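Local coordinates for protein cell Inhibiting Factor (CifBp) (PDB 3GQM) that deamidates a glutamine side chain of host NEDD8 to glutamate, shutting down cullin-RING ubiquitin ligases and thereby blocking the host cell cycle, at residues L32-S43 against F262-A273; L44-W54 against D95-V103. All coordinates share one frame; numbering follows the deposited sequence.

Contact 1: L32-S43 against F262-A273; sequences LRKATLASLMQS and FRQFQRNAQYVA
Thr36 sits at the middle of this helix pair, its CG2 methyl 3.6 Å from Ala269 CB and also over one face of the Phe265 ring, toward the rim. With CG2 anti to the backbone N, the methyl is sent into the interface, while OG1 turns back to its own helix and donates to Leu32 O at 3.1 Å, from above the carbonyl plane. Gln266 crosses Thr36 at about a right angle; its NE2 lies near OG1 without bonding to it. One branch of Leu37, CD2, meets CZ of Phe265 in the plane of the ring, 3.7 Å away. Further along, Leu40 CD1 reaches Val272 CG1 at 3.9 Å, and Ser43 packs against Ala273 while its OG donates to Leu40 O (2.7 Å). At the other end Phe262 points its CZ edge at the backbone of Arg33, 3.7 Å from N.

The two helices run nearly parallel, 23° apart, with axes 9.0 Å from each other. Behind them, Leu114 of helix 104-116 touches Leu40, Ala269 and Val272, and Ile196 touches Leu37. The guanidinium of Arg33 turns to Asp164 in a salt bridge and to Tyr176 in a cation-pi contact. No hydrogen bond joins the two segments, and the hydroxyls of Thr36 and Ser43 are spent on carbonyls of their own segment, so van der Waals packing, mostly apolar, joins the model's first and last helices.

Contact 2: L44-W54 against D95-V103; sequences LSGESSNRVMW and DPFALMTPV
Asn50 reaches from helix 47-53 to the extended chain at Leu99 and Met100, and each of its atoms has a partner there. CB lies 3.7 Å from Leu99 CD1. CG, anti to the backbone N (chi1 -169°), carries the amide over to Met100, whose backbone it reads at both ends: OD1 accepts from Met100 N at 3.0 Å in an almost straight bond (172°), and ND2 donates to Met100 O at 2.9 Å, on a lone pair and in the carbonyl plane. The second N-H of ND2 goes to Leu44 O, so three bonds fix the rotation of the amide.

Arg51, the next residue, and Trp54, one turn on from Asn50, extend the contact. Arg51 sets NH1 and NH2 end-on against Phe97 O, which lies in the guanidinium plane; NH2 also meets Glu47 OE2 in a salt bridge modelled doubtfully short. Leu99 CD2 touches Glu47 CG and stands over one face of the guanidinium. Trp54 takes Pro102 CG over the centre of its six-membered ring, 3.5 Å from the centroid, a CH-pi contact; Met53 CG covers the opposite face. Trp54 NE1 is buried without a partner.

Side-chain amides and guanidinium groups bonding to main-chain atoms are a recurrent way of holding an irregular segment. Here they fix the one leading to helix 104-116, whose first residue is Cys104, an inferred active-site residue in this Cif-family, papain-like (clan CA) fold.

Overall arrangement
One N-terminal run of chain supplies one side of each contact: helix 29-42 in contact 1, and the turn and helix 47-53 that follow it in contact 2, with centres 16 Å apart. They meet directly where Ser49 OG lies 2.6 Å from Val272 O, a probable hydrogen bond, and where Val52 CG1 approaches Val272 CG2 at 4.1 Å. Helix 104-116 lies beside both, touching Leu40 and Val272 in one and Trp54 and Pro102 in the other. The inferred active site lies nearer contact 2: the Pro102 side chain is about 8 Å from that of Cys104 and about 9 Å from that of Gln179, whereas in contact 1 the Arg33 side chain is about 11 Å from that of Gln179.

Contact 1: L32-S43 against F262-A273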
loop_
_atom_site.group_PDB
_atom_site.type_symbol
_atom_site.label_atom_id
_atom_site.label_comp_id
_atom_site.label_asym_id
_atom_site.label_seq_id
_atom_site.Cartn_x
_atom_site.Cartn_y
_atom_site.Cartn_z
ATOM N N LEU A 32 -16.053 -8.958 6.032
ATOM C CA LEU A 32 -16.340 -8.426 4.685
ATOM C C LEU A 32 -15.085 -7.814 4.027
ATOM O O LEU A 32 -14.838 -7.986 2.843
ATOM C CB LEU A 32 -17.413 -7.343 4.770
ATOM C CG LEU A 32 -18.831 -7.820 5.174
ATOM C CD1 LEU A 32 -19.712 -6.625 5.439
ATOM C CD2 LEU A 32 -19.406 -8.680 4.094
ATOM N N ARG A 33 -14.352 -7.040 4.820
ATOM C CA ARG A 33 -13.068 -6.430 4.430
ATOM C C ARG A 33 -12.202 -7.536 3.846
ATOM O O ARG A 33 -11.693 -7.449 2.702
ATOM C CB ARG A 33 -12.422 -5.810 5.698
ATOM C CG ARG A 33 -11.135 -5.062 5.465
ATOM C CD ARG A 33 -10.537 -4.466 6.775
ATOM N NE ARG A 33 -9.198 -3.958 6.448
ATOM C CZ ARG A 33 -8.104 -4.698 6.339
ATOM N NH1 ARG A 33 -8.122 -6.003 6.634
ATOM N NH2 ARG A 33 -6.950 -4.110 6.013
ATOM N N LYS A 34 -12.085 -8.619 4.592
ATOM C CA LYS A 34 -11.239 -9.745 4.155
ATOM C C LYS A 34 -11.664 -10.301 2.801
ATOM O O LYS A 34 -10.833 -10.522 1.901
ATOM C CB LYS A 34 -11.211 -10.815 5.260
ATOM C CG LYS A 34 -10.546 -12.136 4.858
ATOM C CD LYS A 34 -10.464 -12.987 6.111
ATOM C CE LYS A 34 -10.308 -14.466 5.800
ATOM N NZ LYS A 34 -8.938 -14.770 5.294
ATOM N N ALA A 35 -12.975 -10.519 2.650
ATOM C CA ALA A 35 -13.517 -10.931 1.368
ATOM C C ALA A 35 -13.339 -9.921 0.230
ATOM O O ALA A 35 -13.076 -10.313 -0.867
ATOM C CB ALA A 35 -15.020 -11.330 1.507
ATOM N N THR A 36 -13.529 -8.637 0.476
ATOM C CA THR A 36 -13.290 -7.627 -0.550
ATOM C C THR A 36 -11.811 -7.690 -1.014
ATOM O O THR A 36 -11.480 -7.827 -2.230
ATOM C CB THR A 36 -13.624 -6.204 0.012
ATOM O OG1 THR A 36 -15.000 -6.138 0.372
ATOM C CG2 THR A 36 -13.356 -5.071 -1.007
ATOM N N LEU A 37 -10.906 -7.635 -0.042
ATOM C CA LEU A 37 -9.480 -7.687 -0.361
ATOM C C LEU A 37 -9.178 -8.977 -1.120
ATOM O O LEU A 37 -8.498 -8.912 -2.123
ATOM C CB LEU A 37 -8.616 -7.524 0.894
ATOM C CG LEU A 37 -8.626 -6.114 1.515
ATOM C CD1 LEU A 37 -8.029 -6.132 2.941
ATOM C CD2 LEU A 37 -7.960 -5.025 0.652
ATOM N N ALA A 38 -9.713 -10.125 -0.688
ATOM C CA ALA A 38 -9.417 -11.395 -1.381
ATOM C C ALA A 38 -9.906 -11.399 -2.842
ATOM O O ALA A 38 -9.159 -11.739 -3.724
ATOM C CB ALA A 38 -9.999 -12.628 -0.625
ATOM N N SER A 39 -11.150 -11.007 -3.097
ATOM C CA SER A 39 -11.625 -11.029 -4.480
ATOM C C SER A 39 -10.869 -9.998 -5.303
ATOM O O SER A 39 -10.493 -10.292 -6.431
ATOM C CB SER A 39 -13.143 -10.832 -4.592
ATOM O OG SER A 39 -13.543 -9.573 -4.045
ATOM N N LEU A 40 -10.611 -8.821 -4.745
ATOM C CA LEU A 40 -9.749 -7.835 -5.434
ATOM C C LEU A 40 -8.410 -8.406 -5.887
ATOM O O LEU A 40 -8.049 -8.290 -7.081
ATOM C CB LEU A 40 -9.530 -6.553 -4.609
ATOM C CG LEU A 40 -8.656 -5.550 -5.413
ATOM C CD1 LEU A 40 -9.445 -4.792 -6.507
ATOM C CD2 LEU A 40 -7.901 -4.590 -4.505
ATOM N N MET A 41 -7.661 -9.013 -4.953
ATOM C CA MET A 41 -6.371 -9.601 -5.303
ATOM C C MET A 41 -6.447 -10.706 -6.376
ATOM O O MET A 41 -5.566 -10.797 -7.233
ATOM C CB MET A 41 -5.586 -10.102 -4.085
ATOM C CG MET A 41 -5.284 -9.009 -3.067
ATOM S SD MET A 41 -4.045 -7.875 -3.631
ATOM C CE MET A 41 -4.899 -6.337 -3.848
ATOM N N GLN A 42 -7.472 -11.548 -6.304
ATOM C CA GLN A 42 -7.614 -12.638 -7.291
ATOM C C GLN A 42 -7.858 -12.090 -8.692
ATOM O O GLN A 42 -7.482 -12.707 -9.670
ATOM C CB GLN A 42 -8.793 -13.568 -6.934
ATOM C CG GLN A 42 -8.705 -14.219 -5.558
ATOM C CD GLN A 42 -10.038 -14.823 -5.052
ATOM O OE1 GLN A 42 -10.169 -15.131 -3.864
ATOM N NE2 GLN A 42 -11.013 -15.008 -5.955
ATOM N N SER A 43 -8.497 -10.941 -8.798
ATOM C CA SER A 43 -8.871 -10.378 -10.114
ATOM C C SER A 43 -7.685 -9.768 -10.890
ATOM O O SER A 43 -7.796 -9.450 -12.072
ATOM C CB SER A 43 -9.921 -9.304 -9.918
ATOM O OG SER A 43 -9.319 -8.076 -9.468
ATOM N N PHE A 262 -16.554 2.732 4.312
ATOM C CA PHE A 262 -16.401 1.309 4.001
ATOM C C PHE A 262 -17.175 0.745 2.805
ATOM O O PHE A 262 -16.662 -0.097 2.054
ATOM C CB PHE A 262 -16.662 0.453 5.248
ATOM C CG PHE A 262 -16.382 -0.983 5.032
ATOM C CD1 PHE A 262 -15.051 -1.437 5.002
ATOM C CD2 PHE A 262 -17.438 -1.885 4.827
ATOM C CE1 PHE A 262 -14.768 -2.780 4.761
ATOM C CE2 PHE A 262 -17.187 -3.234 4.594
ATOM C CZ PHE A 262 -15.858 -3.698 4.563
ATOM N N ARG A 263 -18.425 1.140 2.646
ATOM C CA ARG A 263 -19.210 0.632 1.493
ATOM C C ARG A 263 -18.688 1.177 0.181
ATOM O O ARG A 263 -18.753 0.496 -0.832
ATOM C CB ARG A 263 -20.705 1.005 1.600
ATOM C CG ARG A 263 -21.442 0.260 2.718
ATOM C CD ARG A 263 -22.977 0.504 2.556
ATOM N NE ARG A 263 -23.746 -0.002 3.687
ATOM C CZ ARG A 263 -23.925 -1.304 3.932
ATOM N NH1 ARG A 263 -24.638 -1.677 4.982
ATOM N NH2 ARG A 263 -23.396 -2.223 3.125
ATOM N N GLN A 264 -18.192 2.406 0.196
ATOM C CA GLN A 264 -17.598 3.007 -1.051
ATOM C C GLN A 264 -16.377 2.226 -1.453
ATOM O O GLN A 264 -16.225 1.884 -2.653
ATOM C CB GLN A 264 -17.224 4.492 -0.863
ATOM C CG GLN A 264 -17.004 5.221 -2.190
ATOM C CD GLN A 264 -18.160 4.982 -3.188
ATOM O OE1 GLN A 264 -19.323 5.138 -2.859
ATOM N NE2 GLN A 264 -17.829 4.575 -4.384
ATOM N N PHE A 265 -15.537 1.897 -0.441
ATOM C CA PHE A 265 -14.369 1.014 -0.656
ATOM C C PHE A 265 -14.749 -0.319 -1.344
ATOM O O PHE A 265 -14.146 -0.739 -2.352
ATOM C CB PHE A 265 -13.623 0.745 0.675
ATOM C CG PHE A 265 -12.531 -0.335 0.582
ATOM C CD1 PHE A 265 -11.725 -0.463 -0.550
ATOM C CD2 PHE A 265 -12.295 -1.192 1.652
ATOM C CE1 PHE A 265 -10.764 -1.458 -0.645
ATOM C CE2 PHE A 265 -11.312 -2.195 1.576
ATOM C CZ PHE A 265 -10.536 -2.323 0.434
ATOM N N GLN A 266 -15.732 -0.991 -0.762
ATOM C CA GLN A 266 -16.234 -2.261 -1.299
ATOM C C GLN A 266 -16.717 -2.039 -2.699
ATOM O O GLN A 266 -16.423 -2.805 -3.595
ATOM C CB GLN A 266 -17.403 -2.747 -0.461
ATOM C CG GLN A 266 -17.018 -3.213 0.919
ATOM C CD GLN A 266 -18.217 -3.861 1.582
ATOM O OE1 GLN A 266 -19.171 -3.185 1.956
ATOM N NE2 GLN A 266 -18.182 -5.162 1.712
ATOM N N ARG A 267 -17.436 -0.955 -2.875
ATOM C CA ARG A 267 -17.991 -0.625 -4.167
ATOM C C ARG A 267 -16.863 -0.371 -5.201
ATOM O O ARG A 267 -16.897 -0.932 -6.307
ATOM C CB ARG A 267 -18.958 0.572 -4.031
ATOM C CG ARG A 267 -19.896 0.697 -5.202
ATOM C CD ARG A 267 -21.059 1.704 -4.915
ATOM N NE ARG A 267 -22.120 1.583 -5.937
ATOM C CZ ARG A 267 -23.066 0.626 -6.001
ATOM N NH1 ARG A 267 -23.172 -0.355 -5.107
ATOM N NH2 ARG A 267 -23.930 0.651 -6.996
ATOM N N ASN A 268 -15.864 0.426 -4.851
ATOM C CA ASN A 268 -14.722 0.635 -5.783
ATOM C C ASN A 268 -14.035 -0.657 -6.102
ATOM O O ASN A 268 -13.698 -0.931 -7.283
ATOM C CB ASN A 268 -13.703 1.647 -5.234
ATOM C CG ASN A 268 -14.285 3.024 -5.065
ATOM O OD1 ASN A 268 -15.257 3.379 -5.754
ATOM N ND2 ASN A 268 -13.692 3.845 -4.151
ATOM N N ALA A 269 -13.826 -1.497 -5.083
ATOM C CA ALA A 269 -13.067 -2.728 -5.353
ATOM C C ALA A 269 -13.865 -3.707 -6.221
ATOM O O ALA A 269 -13.277 -4.465 -7.022
ATOM C CB ALA A 269 -12.592 -3.418 -4.079
ATOM N N GLN A 270 -15.197 -3.707 -6.042
ATOM C CA GLN A 270 -16.072 -4.627 -6.802
ATOM C C GLN A 270 -16.016 -4.232 -8.266
ATOM O O GLN A 270 -15.857 -5.080 -9.139
ATOM C CB GLN A 270 -17.537 -4.604 -6.296
ATOM N N TYR A 271 -16.143 -2.944 -8.515
ATOM C CA TYR A 271 -16.028 -2.423 -9.845
ATOM C C TYR A 271 -14.720 -2.903 -10.506
ATOM O O TYR A 271 -14.741 -3.516 -11.587
ATOM C CB TYR A 271 -16.121 -0.894 -9.834
ATOM C CG TYR A 271 -15.780 -0.312 -11.188
ATOM C CD1 TYR A 271 -16.770 -0.120 -12.153
ATOM C CD2 TYR A 271 -14.455 -0.020 -11.520
ATOM C CE1 TYR A 271 -16.451 0.370 -13.403
ATOM C CE2 TYR A 271 -14.126 0.464 -12.756
ATOM C CZ TYR A 271 -15.120 0.658 -13.694
ATOM O OH TYR A 271 -14.773 1.159 -14.917
ATOM N N VAL A 272 -13.587 -2.668 -9.828
ATOM C CA VAL A 272 -12.289 -3.013 -10.376
ATOM C C VAL A 272 -12.186 -4.504 -10.594
ATOM O O VAL A 272 -11.712 -4.960 -11.653
ATOM C CB VAL A 272 -11.090 -2.493 -9.482
ATOM C CG1 VAL A 272 -9.748 -3.049 -10.026
ATOM C CG2 VAL A 272 -11.073 -0.957 -9.440
ATOM N N ALA A 273 -12.646 -5.268 -9.602
ATOM C CA ALA A 273 -12.689 -6.698 -9.742
ATOM C C ALA A 273 -13.645 -7.138 -10.862
ATOM O O ALA A 273 -13.539 -8.252 -11.336
ATOM C CB ALA A 273 -13.037 -7.401 -8.400
#

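Contact 2: L44-W54 against D95-V103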
loop_
_atom_site.group_PDB
_atom_site.type_symbol
_atom_site.label_atom_id
_atom_site.label_comp_id
_atom_site.label_asym_id
_atom_site.label_seq_id
_atom_site.Cartn_x
_atom_site.Cartn_y
_atom_site.Cartn_z
ATOM N N LEU A 44 -6.556 -9.619 -10.213
ATOM C CA LEU A 44 -5.420 -8.849 -10.724
ATOM C C LEU A 44 -4.618 -9.699 -11.697
ATOM O O LEU A 44 -3.614 -9.249 -12.267
ATOM C CB LEU A 44 -4.555 -8.402 -9.552
ATOM C CG LEU A 44 -4.693 -7.008 -8.905
ATOM C CD1 LEU A 44 -6.048 -6.329 -9.036
ATOM C CD2 LEU A 44 -4.236 -7.095 -7.467
ATOM N N SER A 45 -5.056 -10.944 -11.877
ATOM C CA SER A 45 -4.476 -11.785 -12.913
ATOM C C SER A 45 -5.166 -11.394 -14.210
ATOM O O SER A 45 -4.663 -11.706 -15.276
ATOM C CB SER A 45 -4.667 -13.280 -12.598
ATOM O OG SER A 45 -6.031 -13.535 -12.323
ATOM N N GLY A 46 -6.305 -10.704 -14.092
ATOM C CA GLY A 46 -7.031 -10.122 -15.222
ATOM C C GLY A 46 -6.381 -8.831 -15.749
ATOM O O GLY A 46 -5.959 -7.938 -14.975
ATOM N N GLU A 47 -6.313 -8.727 -17.073
ATOM C CA GLU A 47 -5.599 -7.633 -17.729
ATOM C C GLU A 47 -6.239 -6.307 -17.379
ATOM O O GLU A 47 -5.565 -5.400 -16.908
ATOM C CB GLU A 47 -5.560 -7.832 -19.247
ATOM C CG GLU A 47 -4.429 -7.118 -19.906
ATOM C CD GLU A 47 -4.508 -7.134 -21.440
ATOM O OE1 GLU A 47 -5.197 -8.009 -22.030
ATOM O OE2 GLU A 47 -3.877 -6.253 -22.056
ATOM N N SER A 48 -7.547 -6.203 -17.570
ATOM C CA SER A 48 -8.221 -4.954 -17.345
ATOM C C SER A 48 -8.154 -4.535 -15.867
ATOM O O SER A 48 -7.822 -3.399 -15.554
ATOM C CB SER A 48 -9.644 -5.022 -17.884
ATOM O OG SER A 48 -9.609 -5.371 -19.276
ATOM N N SER A 49 -8.408 -5.475 -14.969
ATOM C CA SER A 49 -8.314 -5.202 -13.523
ATOM C C SER A 49 -6.890 -4.739 -13.146
ATOM O O SER A 49 -6.725 -3.688 -12.519
ATOM C CB SER A 49 -8.712 -6.449 -12.712
ATOM O OG SER A 49 -10.113 -6.633 -12.798
ATOM N N ASN A 50 -5.891 -5.519 -13.562
ATOM C CA ASN A 50 -4.485 -5.209 -13.285
ATOM C C ASN A 50 -4.083 -3.775 -13.704
ATOM O O ASN A 50 -3.538 -3.016 -12.904
ATOM C CB ASN A 50 -3.568 -6.273 -13.894
ATOM C CG ASN A 50 -2.128 -6.153 -13.430
ATOM O OD1 ASN A 50 -1.383 -5.317 -13.926
ATOM N ND2 ASN A 50 -1.709 -7.017 -12.512
ATOM N N ARG A 51 -4.350 -3.411 -14.949
ATOM C CA ARG A 51 -4.000 -2.064 -15.482
ATOM C C ARG A 51 -4.752 -0.909 -14.826
ATOM O O ARG A 51 -4.200 0.186 -14.621
ATOM C CB ARG A 51 -4.247 -2.020 -16.993
ATOM C CG ARG A 51 -3.364 -2.977 -17.754
ATOM C CD ARG A 51 -2.968 -2.402 -19.100
ATOM N NE ARG A 51 -2.845 -3.469 -20.091
ATOM C CZ ARG A 51 -1.811 -4.298 -20.191
ATOM N NH1 ARG A 51 -0.769 -4.180 -19.365
ATOM N NH2 ARG A 51 -1.817 -5.246 -21.124
ATOM N N VAL A 52 -6.022 -1.135 -14.520
ATOM C CA VAL A 52 -6.803 -0.138 -13.798
ATOM C C VAL A 52 -6.302 0.032 -12.337
ATOM O O VAL A 52 -6.209 1.140 -11.838
ATOM C CB VAL A 52 -8.328 -0.438 -13.899
ATOM C CG1 VAL A 52 -9.115 0.324 -12.857
ATOM C CG2 VAL A 52 -8.849 -0.079 -15.339
ATOM N N MET A 53 -5.934 -1.060 -11.693
ATOM C CA MET A 53 -5.431 -1.031 -10.292
ATOM C C MET A 53 -4.041 -0.344 -10.208
ATOM O O MET A 53 -3.867 0.600 -9.437
ATOM C CB MET A 53 -5.371 -2.458 -9.720
ATOM C CG MET A 53 -5.360 -2.557 -8.204
ATOM S SD MET A 53 -6.704 -1.575 -7.462
ATOM C CE MET A 53 -5.758 -0.701 -6.223
ATOM N N TRP A 54 -3.103 -0.793 -11.037
ATOM C CA TRP A 54 -1.709 -0.394 -10.938
ATOM C C TRP A 54 -1.358 0.580 -12.071
ATOM O O TRP A 54 -0.877 0.203 -13.130
ATOM C CB TRP A 54 -0.792 -1.622 -10.935
ATOM C CG TRP A 54 -1.217 -2.745 -9.960
ATOM C CD1 TRP A 54 -1.328 -4.088 -10.244
ATOM C CD2 TRP A 54 -1.588 -2.601 -8.566
ATOM N NE1 TRP A 54 -1.726 -4.780 -9.126
ATOM C CE2 TRP A 54 -1.886 -3.900 -8.078
ATOM C CE3 TRP A 54 -1.690 -1.508 -7.694
ATOM C CZ2 TRP A 54 -2.298 -4.130 -6.755
ATOM C CZ3 TRP A 54 -2.062 -1.737 -6.378
ATOM C CH2 TRP A 54 -2.346 -3.038 -5.917
ATOM N N ASP A 95 8.741 -6.299 -20.878
ATOM C CA ASP A 95 7.588 -6.259 -21.747
ATOM C C ASP A 95 6.561 -5.357 -21.113
ATOM O O ASP A 95 5.931 -5.727 -20.127
ATOM C CB ASP A 95 6.973 -7.638 -21.955
ATOM C CG ASP A 95 5.882 -7.623 -23.016
ATOM O OD1 ASP A 95 4.971 -6.748 -22.970
ATOM O OD2 ASP A 95 5.944 -8.484 -23.912
ATOM N N PRO A 96 6.343 -4.187 -21.714
ATOM C CA PRO A 96 5.417 -3.205 -21.216
ATOM C C PRO A 96 3.960 -3.696 -21.262
ATOM O O PRO A 96 3.128 -3.063 -20.650
ATOM C CB PRO A 96 5.624 -2.017 -22.187
ATOM C CG PRO A 96 6.011 -2.638 -23.407
ATOM C CD PRO A 96 6.858 -3.807 -23.044
ATOM N N PHE A 97 3.648 -4.797 -21.955
ATOM C CA PHE A 97 2.261 -5.312 -21.875
ATOM C C PHE A 97 2.002 -6.297 -20.751
ATOM O O PHE A 97 0.863 -6.689 -20.527
ATOM C CB PHE A 97 1.759 -5.892 -23.207
ATOM C CG PHE A 97 1.703 -4.878 -24.313
ATOM C CD1 PHE A 97 0.646 -3.984 -24.404
ATOM C CD2 PHE A 97 2.728 -4.811 -25.251
ATOM C CE1 PHE A 97 0.598 -3.028 -25.418
ATOM C CE2 PHE A 97 2.686 -3.869 -26.267
ATOM C CZ PHE A 97 1.608 -2.970 -26.347
ATOM N N ALA A 98 3.046 -6.685 -20.043
ATOM C CA ALA A 98 2.912 -7.709 -19.007
ATOM C C ALA A 98 2.131 -7.172 -17.824
ATOM O O ALA A 98 2.036 -5.977 -17.609
ATOM C CB ALA A 98 4.274 -8.233 -18.557
ATOM N N LEU A 99 1.529 -8.065 -17.070
ATOM C CA LEU A 99 0.746 -7.609 -15.943
ATOM C C LEU A 99 1.729 -7.357 -14.825
ATOM O O LEU A 99 2.804 -7.957 -14.767
ATOM C CB LEU A 99 -0.329 -8.615 -15.558
ATOM C CG LEU A 99 -1.406 -8.919 -16.614
ATOM C CD1 LEU A 99 -2.657 -9.315 -15.873
ATOM C CD2 LEU A 99 -1.662 -7.704 -17.492
ATOM N N MET A 100 1.401 -6.423 -13.963
ATOM C CA MET A 100 2.393 -6.077 -12.993
ATOM C C MET A 100 2.024 -6.470 -11.569
ATOM O O MET A 100 0.858 -6.588 -11.247
ATOM C CB MET A 100 2.757 -4.616 -13.128
ATOM C CG MET A 100 1.688 -3.634 -12.781
ATOM S SD MET A 100 2.399 -2.004 -13.137
ATOM C CE MET A 100 4.063 -2.161 -12.437
ATOM N N THR A 101 3.043 -6.738 -10.759
ATOM C CA THR A 101 2.878 -6.709 -9.317
ATOM C C THR A 101 3.669 -5.477 -8.836
ATOM O O THR A 101 4.826 -5.311 -9.153
ATOM C CB THR A 101 3.225 -8.074 -8.636
ATOM O OG1 THR A 101 2.593 -8.154 -7.343
ATOM C CG2 THR A 101 4.724 -8.322 -8.579
ATOM N N PRO A 102 3.000 -4.573 -8.129
ATOM C CA PRO A 102 3.488 -3.212 -7.903
ATOM C C PRO A 102 4.564 -3.082 -6.789
ATOM O O PRO A 102 4.468 -3.768 -5.777
ATOM C CB PRO A 102 2.201 -2.497 -7.454
ATOM C CG PRO A 102 1.463 -3.562 -6.740
ATOM C CD PRO A 102 1.630 -4.750 -7.616
ATOM N N VAL A 103 5.553 -2.201 -6.999
ATOM C CA VAL A 103 6.467 -1.707 -5.937
ATOM C C VAL A 103 5.674 -0.952 -4.864
ATOM O O VAL A 103 4.486 -0.645 -5.057
ATOM C CB VAL A 103 7.579 -0.761 -6.538
ATOM C CG1 VAL A 103 8.145 -1.388 -7.761
ATOM C CG2 VAL A 103 7.010 0.639 -6.894
#